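Local coordinates for protein superoxide dismutase (Acidilobus saccharovorans, PDB 4FFK) that probably catalyses the dismutation of superoxide to oxygen and hydrogen peroxide at a single bound iron ion, as iron superoxide dismutases do, at residues Y26-L31 / H43-H48; L49-G54 / E161-V166. All coordinates share one frame; numbering follows the deposited sequence.

Interaction 1: residues Y26-L31 / H43-H48. With FE (Fe (III) ion), chain B.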
loop_
_atom_site.group_PDB
_atom_site.type_symbol
_atom_site.label_atom_id
_atom_site.label_comp_id
_atom_site.label_asym_id
_atom_site.label_seq_id
_atom_site.Cartn_x
_atom_site.Cartn_y
_atom_site.Cartn_z
ATOM N N TYR A 26 0.790 10.555 31.646
ATOM C CA TYR A 26 1.931 10.996 32.451
ATOM C C TYR A 26 2.202 12.401 31.951
ATOM O O TYR A 26 1.694 12.826 30.905
ATOM C CB TYR A 26 3.174 10.095 32.276
ATOM C CG TYR A 26 3.263 9.476 30.900
ATOM C CD1 TYR A 26 3.728 10.220 29.823
ATOM C CD2 TYR A 26 2.850 8.156 30.678
ATOM C CE1 TYR A 26 3.802 9.654 28.522
ATOM C CE2 TYR A 26 2.912 7.584 29.397
ATOM C CZ TYR A 26 3.380 8.341 28.337
ATOM O OH TYR A 26 3.406 7.798 27.065
ATOM N N ASN A 27 2.992 13.155 32.695
ATOM C CA ASN A 27 3.342 14.471 32.261
ATOM C C ASN A 27 4.317 14.328 31.111
ATOM O O ASN A 27 4.929 13.253 30.896
ATOM C CB ASN A 27 3.981 15.223 33.418
ATOM C CG ASN A 27 4.844 14.313 34.256
ATOM O OD1 ASN A 27 4.410 13.796 35.300
ATOM N ND2 ASN A 27 6.035 14.031 33.763
ATOM N N TYR A 28 4.499 15.434 30.426
ATOM C CA TYR A 28 5.249 15.471 29.192
ATOM C C TYR A 28 6.737 15.291 29.292
ATOM O O TYR A 28 7.389 15.033 28.289
ATOM C CB TYR A 28 4.920 16.766 28.472
ATOM C CG TYR A 28 3.553 16.727 27.829
ATOM C CD1 TYR A 28 2.394 16.674 28.601
ATOM C CD2 TYR A 28 3.422 16.700 26.444
ATOM C CE1 TYR A 28 1.150 16.623 28.033
ATOM C CE2 TYR A 28 2.183 16.657 25.847
ATOM C CZ TYR A 28 1.050 16.607 26.632
ATOM O OH TYR A 28 -0.180 16.579 26.058
ATOM N N ASP A 29 7.309 15.441 30.476
ATOM C CA ASP A 29 8.705 15.092 30.597
ATOM C C ASP A 29 8.894 13.760 31.316
ATOM O O ASP A 29 10.016 13.394 31.671
ATOM C CB ASP A 29 9.491 16.229 31.260
ATOM C CG ASP A 29 8.863 16.658 32.541
ATOM O OD1 ASP A 29 8.282 15.777 33.209
ATOM O OD2 ASP A 29 8.944 17.857 32.872
ATOM N N ALA A 30 7.814 12.998 31.466
ATOM C CA ALA A 30 7.863 11.756 32.197
ATOM C C ALA A 30 8.784 10.727 31.537
ATOM O O ALA A 30 9.297 9.844 32.202
ATOM C CB ALA A 30 6.496 11.188 32.355
ATOM N N LEU A 31 8.994 10.841 30.215
ATOM C CA LEU A 31 9.772 9.860 29.494
ATOM C C LEU A 31 11.188 10.273 29.211
ATOM O O LEU A 31 11.916 9.516 28.597
ATOM C CB LEU A 31 9.057 9.490 28.166
ATOM C CG LEU A 31 7.593 9.146 28.328
ATOM C CD1 LEU A 31 7.113 8.709 26.882
ATOM C CD2 LEU A 31 7.305 8.011 29.295
ATOM N N HIS A 43 4.257 15.202 19.256
ATOM C CA HIS A 43 3.750 13.909 18.913
ATOM C C HIS A 43 2.339 13.729 19.415
ATOM O O HIS A 43 1.457 13.320 18.662
ATOM C CB HIS A 43 4.657 12.842 19.476
ATOM C CG HIS A 43 4.476 11.521 18.799
ATOM N ND1 HIS A 43 5.298 10.439 19.051
ATOM C CD2 HIS A 43 3.549 11.099 17.904
ATOM C CE1 HIS A 43 4.904 9.408 18.312
ATOM N NE2 HIS A 43 3.865 9.795 17.587
ATOM N N HIS A 44 2.086 14.143 20.672
ATOM C CA HIS A 44 0.798 13.939 21.193
ATOM C C HIS A 44 -0.173 15.020 20.788
ATOM O O HIS A 44 -1.274 14.712 20.372
ATOM C CB HIS A 44 0.816 13.788 22.733
ATOM C CG HIS A 44 -0.545 13.636 23.312
ATOM N ND1 HIS A 44 -1.409 14.703 23.461
ATOM C CD2 HIS A 44 -1.194 12.549 23.762
ATOM C CE1 HIS A 44 -2.539 14.263 23.972
ATOM N NE2 HIS A 44 -2.440 12.958 24.150
ATOM N N ASP A 45 0.230 16.273 20.911
ATOM C CA ASP A 45 -0.725 17.358 20.864
ATOM C C ASP A 45 -0.862 17.816 19.446
ATOM O O ASP A 45 -1.779 18.574 19.139
ATOM C CB ASP A 45 -0.224 18.612 21.615
ATOM C CG ASP A 45 -0.030 18.411 23.080
ATOM O OD1 ASP A 45 0.722 19.256 23.703
ATOM O OD2 ASP A 45 -0.608 17.486 23.624
ATOM N N LYS A 46 0.056 17.392 18.563
ATOM C CA LYS A 46 -0.088 17.787 17.171
ATOM C C LYS A 46 -0.323 16.594 16.266
ATOM O O LYS A 46 -1.363 16.514 15.639
ATOM C CB LYS A 46 1.085 18.608 16.705
ATOM C CG LYS A 46 1.200 19.875 17.559
ATOM C CD LYS A 46 2.239 20.702 16.965
ATOM C CE LYS A 46 1.747 22.128 16.999
ATOM N NZ LYS A 46 2.481 22.815 18.043
ATOM N N HIS A 47 0.595 15.639 16.263
ATOM C CA HIS A 47 0.392 14.498 15.328
ATOM C C HIS A 47 -0.783 13.684 15.749
ATOM O O HIS A 47 -1.665 13.462 14.951
ATOM C CB HIS A 47 1.641 13.586 15.288
ATOM C CG HIS A 47 2.791 14.236 14.655
ATOM N ND1 HIS A 47 2.849 14.458 13.292
ATOM C CD2 HIS A 47 3.909 14.774 15.183
ATOM C CE1 HIS A 47 3.975 15.096 13.010
ATOM N NE2 HIS A 47 4.632 15.295 14.138
ATOM N N HIS A 48 -0.868 13.249 17.025
ATOM C CA HIS A 48 -1.958 12.396 17.436
ATOM C C HIS A 48 -3.282 13.164 17.244
ATOM O O HIS A 48 -4.231 12.629 16.695
ATOM C CB HIS A 48 -1.789 11.912 18.878
ATOM C CG HIS A 48 -2.848 10.971 19.341
ATOM N ND1 HIS A 48 -2.736 10.291 20.524
ATOM C CD2 HIS A 48 -3.992 10.528 18.763
ATOM C CE1 HIS A 48 -3.791 9.518 20.693
ATOM N NE2 HIS A 48 -4.543 9.611 19.610
HETATM FE FE FE B . 3.291 8.889 15.771
HETATM O O HOH W 1 2.866 7.830 14.066
#
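Y28 reaches the carboxylate of D45 with the phenol end of its ring. Its OH gives a hydrogen bond to D45 OD2, 2.6 Å away. The bond enters on the syn lone pair, the side of the other carboxylate oxygen. OD2 lies at the ring edge, near its plane; D45 OD1 stands off that plane, 3.7 Å from Y28 CE2. The ring and carboxylate planes are turned 52° apart, and the two side chains come from opposite directions. OD2 has a second donor in the same helix. H44 ND1 bonds to it at 2.9 Å, from the anti side and somewhat out of the carboxylate plane. One O-H and one N-H thus grip a single oxygen and limit the rotation of the carboxylate. In H44, CG lies anti to the backbone N (chi1 177°), which turns the imidazole toward the chain ahead of the helix; H44 NE2 is hydrogen-bonded to P22 O. With both nitrogens engaged, the ring is fixed in its turn. With an alanine at D45, Y28 OH and H44 ND1 would probably lose their shared acceptor, and the phenol would be held mainly by its packing on L40 and R41 of helix 37-66. H43, next to H44, is directed to the metal and binds the iron through NE2 at 2.1 Å. A water 2.0 Å from the iron is also bound, and H92, D178 and H182 complete the site. The contact thus joins the loop before helix 37-66 to the helix that supplies the first ligand of the three-histidine, one-aspartate metal site of iron and manganese superoxide dismutases.

Interaction 2: residues L49-G54 / E161-V166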
loop_
_atom_site.group_PDB
_atom_site.type_symbol
_atom_site.label_atom_id
_atom_site.label_comp_id
_atom_site.label_asym_id
_atom_site.label_seq_id
_atom_site.Cartn_x
_atom_site.Cartn_y
_atom_site.Cartn_z
ATOM N N LEU A 49 -3.302 14.396 17.720
ATOM C CA LEU A 49 -4.461 15.267 17.506
ATOM C C LEU A 49 -4.903 15.268 16.008
ATOM O O LEU A 49 -6.075 15.112 15.734
ATOM C CB LEU A 49 -4.173 16.696 17.951
ATOM C CG LEU A 49 -5.364 17.616 17.685
ATOM C CD1 LEU A 49 -6.518 17.089 18.426
ATOM C CD2 LEU A 49 -4.969 19.028 18.183
ATOM N N GLY A 50 -3.967 15.476 15.088
ATOM C CA GLY A 50 -4.217 15.462 13.632
ATOM C C GLY A 50 -4.926 14.193 13.204
ATOM O O GLY A 50 -5.862 14.267 12.403
ATOM N N TYR A 51 -4.474 13.024 13.656
ATOM C CA TYR A 51 -5.219 11.774 13.336
ATOM C C TYR A 51 -6.630 11.728 13.902
ATOM O O TYR A 51 -7.590 11.380 13.240
ATOM C CB TYR A 51 -4.415 10.524 13.748
ATOM C CG TYR A 51 -3.028 10.573 13.178
ATOM C CD1 TYR A 51 -2.804 10.790 11.789
ATOM C CD2 TYR A 51 -1.895 10.454 14.032
ATOM C CE1 TYR A 51 -1.481 10.888 11.291
ATOM C CE2 TYR A 51 -0.620 10.522 13.534
ATOM C CZ TYR A 51 -0.414 10.709 12.172
ATOM O OH TYR A 51 0.870 10.731 11.726
ATOM N N VAL A 52 -6.793 12.140 15.150
ATOM C CA VAL A 52 -8.122 12.258 15.702
ATOM C C VAL A 52 -8.959 13.162 14.785
ATOM O O VAL A 52 -10.110 12.818 14.474
ATOM C CB VAL A 52 -8.013 12.890 17.163
ATOM C CG1 VAL A 52 -9.423 13.463 17.646
ATOM C CG2 VAL A 52 -7.488 11.836 18.092
ATOM N N ASN A 53 -8.420 14.304 14.407
ATOM C CA ASN A 53 -9.198 15.285 13.653
ATOM C C ASN A 53 -9.486 14.716 12.263
ATOM O O ASN A 53 -10.569 14.896 11.737
ATOM C CB ASN A 53 -8.439 16.554 13.452
ATOM C CG ASN A 53 -8.479 17.413 14.719
ATOM O OD1 ASN A 53 -9.231 17.093 15.631
ATOM N ND2 ASN A 53 -7.727 18.477 14.730
ATOM N N GLY A 54 -8.494 14.033 11.713
ATOM C CA GLY A 54 -8.658 13.462 10.354
ATOM C C GLY A 54 -9.731 12.402 10.393
ATOM O O GLY A 54 -10.510 12.331 9.422
ATOM N N GLU A 161 2.505 -0.422 8.210
ATOM C CA GLU A 161 3.054 0.753 7.508
ATOM C C GLU A 161 1.989 1.828 7.458
ATOM O O GLU A 161 0.825 1.505 7.467
ATOM C CB GLU A 161 3.483 0.359 6.113
ATOM C CG GLU A 161 4.771 -0.485 6.147
ATOM C CD GLU A 161 5.100 -0.995 4.772
ATOM O OE1 GLU A 161 4.706 -0.429 3.723
ATOM O OE2 GLU A 161 5.766 -2.022 4.755
ATOM N N LYS A 162 2.407 3.088 7.534
ATOM C CA LYS A 162 1.454 4.168 7.913
ATOM C C LYS A 162 0.731 3.666 9.178
ATOM O O LYS A 162 1.363 3.083 10.064
ATOM C CB LYS A 162 0.492 4.416 6.732
ATOM C CG LYS A 162 1.210 4.973 5.539
ATOM C CD LYS A 162 0.312 4.959 4.292
ATOM C CE LYS A 162 -0.835 5.919 4.454
ATOM N NZ LYS A 162 -1.761 5.859 3.223
ATOM N N HIS A 163 -0.577 3.869 9.327
ATOM C CA HIS A 163 -1.286 3.298 10.449
ATOM C C HIS A 163 -2.189 2.223 9.984
ATOM O O HIS A 163 -2.964 1.699 10.783
ATOM C CB HIS A 163 -2.193 4.368 11.067
ATOM C CG HIS A 163 -1.470 5.630 11.397
ATOM N ND1 HIS A 163 -0.281 5.634 12.116
ATOM C CD2 HIS A 163 -1.746 6.929 11.104
ATOM C CE1 HIS A 163 0.128 6.887 12.269
ATOM N NE2 HIS A 163 -0.736 7.689 11.640
ATOM N N ASN A 164 -2.146 1.926 8.663
ATOM C CA ASN A 164 -3.209 1.109 8.130
ATOM C C ASN A 164 -2.830 0.443 6.847
ATOM O O ASN A 164 -3.663 0.344 5.962
ATOM C CB ASN A 164 -4.460 1.985 7.917
ATOM C CG ASN A 164 -4.255 3.074 6.864
ATOM O OD1 ASN A 164 -3.157 3.597 6.675
ATOM N ND2 ASN A 164 -5.328 3.343 6.092
ATOM N N ASN A 165 -1.557 0.047 6.738
ATOM C CA ASN A 165 -1.123 -0.816 5.669
ATOM C C ASN A 165 -0.378 -1.946 6.368
ATOM O O ASN A 165 0.191 -1.718 7.450
ATOM C CB ASN A 165 -0.183 -0.149 4.735
ATOM C CG ASN A 165 -0.893 0.713 3.682
ATOM O OD1 ASN A 165 -2.062 0.542 3.428
ATOM N ND2 ASN A 165 -0.109 1.526 2.982
ATOM N N VAL A 166 -0.406 -3.095 5.705
ATOM C CA VAL A 166 0.244 -4.374 6.134
ATOM C C VAL A 166 -0.545 -5.042 7.270
ATOM O O VAL A 166 -0.796 -6.252 7.256
ATOM C CB VAL A 166 1.698 -4.175 6.598
ATOM C CG1 VAL A 166 2.311 -5.564 6.748
ATOM C CG2 VAL A 166 2.498 -3.383 5.541
#
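Y51 and H163 form a T-shaped (edge-to-face) aromatic pair between the two domains of the iron/manganese superoxide dismutase fold. Y51 comes from helix 37-66 of the alpha-hairpin domain. H163 comes from the loop after strand 155-161 in the C-terminal domain. The imidazole points its NE2 edge at one face of the tyrosine ring. The ring planes stand at 78°, with centroids 4.3 Å apart. Both side chains have CG anti to the carbonyl carbon and beside the backbone N (chi1 -52° in each). In each case this sends the ring out toward its partner, and the two side chains cross at about a right angle. NE2 sits off centre, toward the hydroxyl end of the phenol. It is 3.3 Å from Y51 CE1 and 3.4 Å from Y51 CE2, so it straddles the two carbons next to CZ. Y51 OH is near NE2 as well, but the angle is poor and the two are not hydrogen-bonded. The polar end of H163 is held elsewhere: ND1 is hydrogen-bonded to W143 NE1, which limits how the imidazole can turn. F84 meets both rings, and F180 and H92 lie around them. The side chain of Y51 is about 5 Å from the iron, in the second shell of the metal. Around H163 the chain forms a classic beta bulge, in which N164 N and N165 N both bond to E161 O. N164 ND2 goes on to V166 O of the third subunit, so the loop also takes part in the assembly. Where the two rings meet, the closest atoms are H163 NE2 and Y51 CZ, 3.1 Å apart.

In the fold
From the N terminus, the chain first passes through the loop 26-31 and then enters helix 37-66. Interaction 1 closes a short loop of 11 residues by joining that loop to 43-48 on the helix. Interaction 2 starts on the next turns of the same helix, at 49-54, and spans 106 residues to reach 161-166 in the C-terminal domain. The two loops follow one another in series and neither nest nor cross. The centres of interaction 1 and interaction 2 lie about 17 Å apart. Interaction 1 stays within the alpha-hairpin domain, whereas interaction 2 ties that domain to the loop that follows strand 155-161. Helix 37-66 carries both, and both have residues that touch the second subunit.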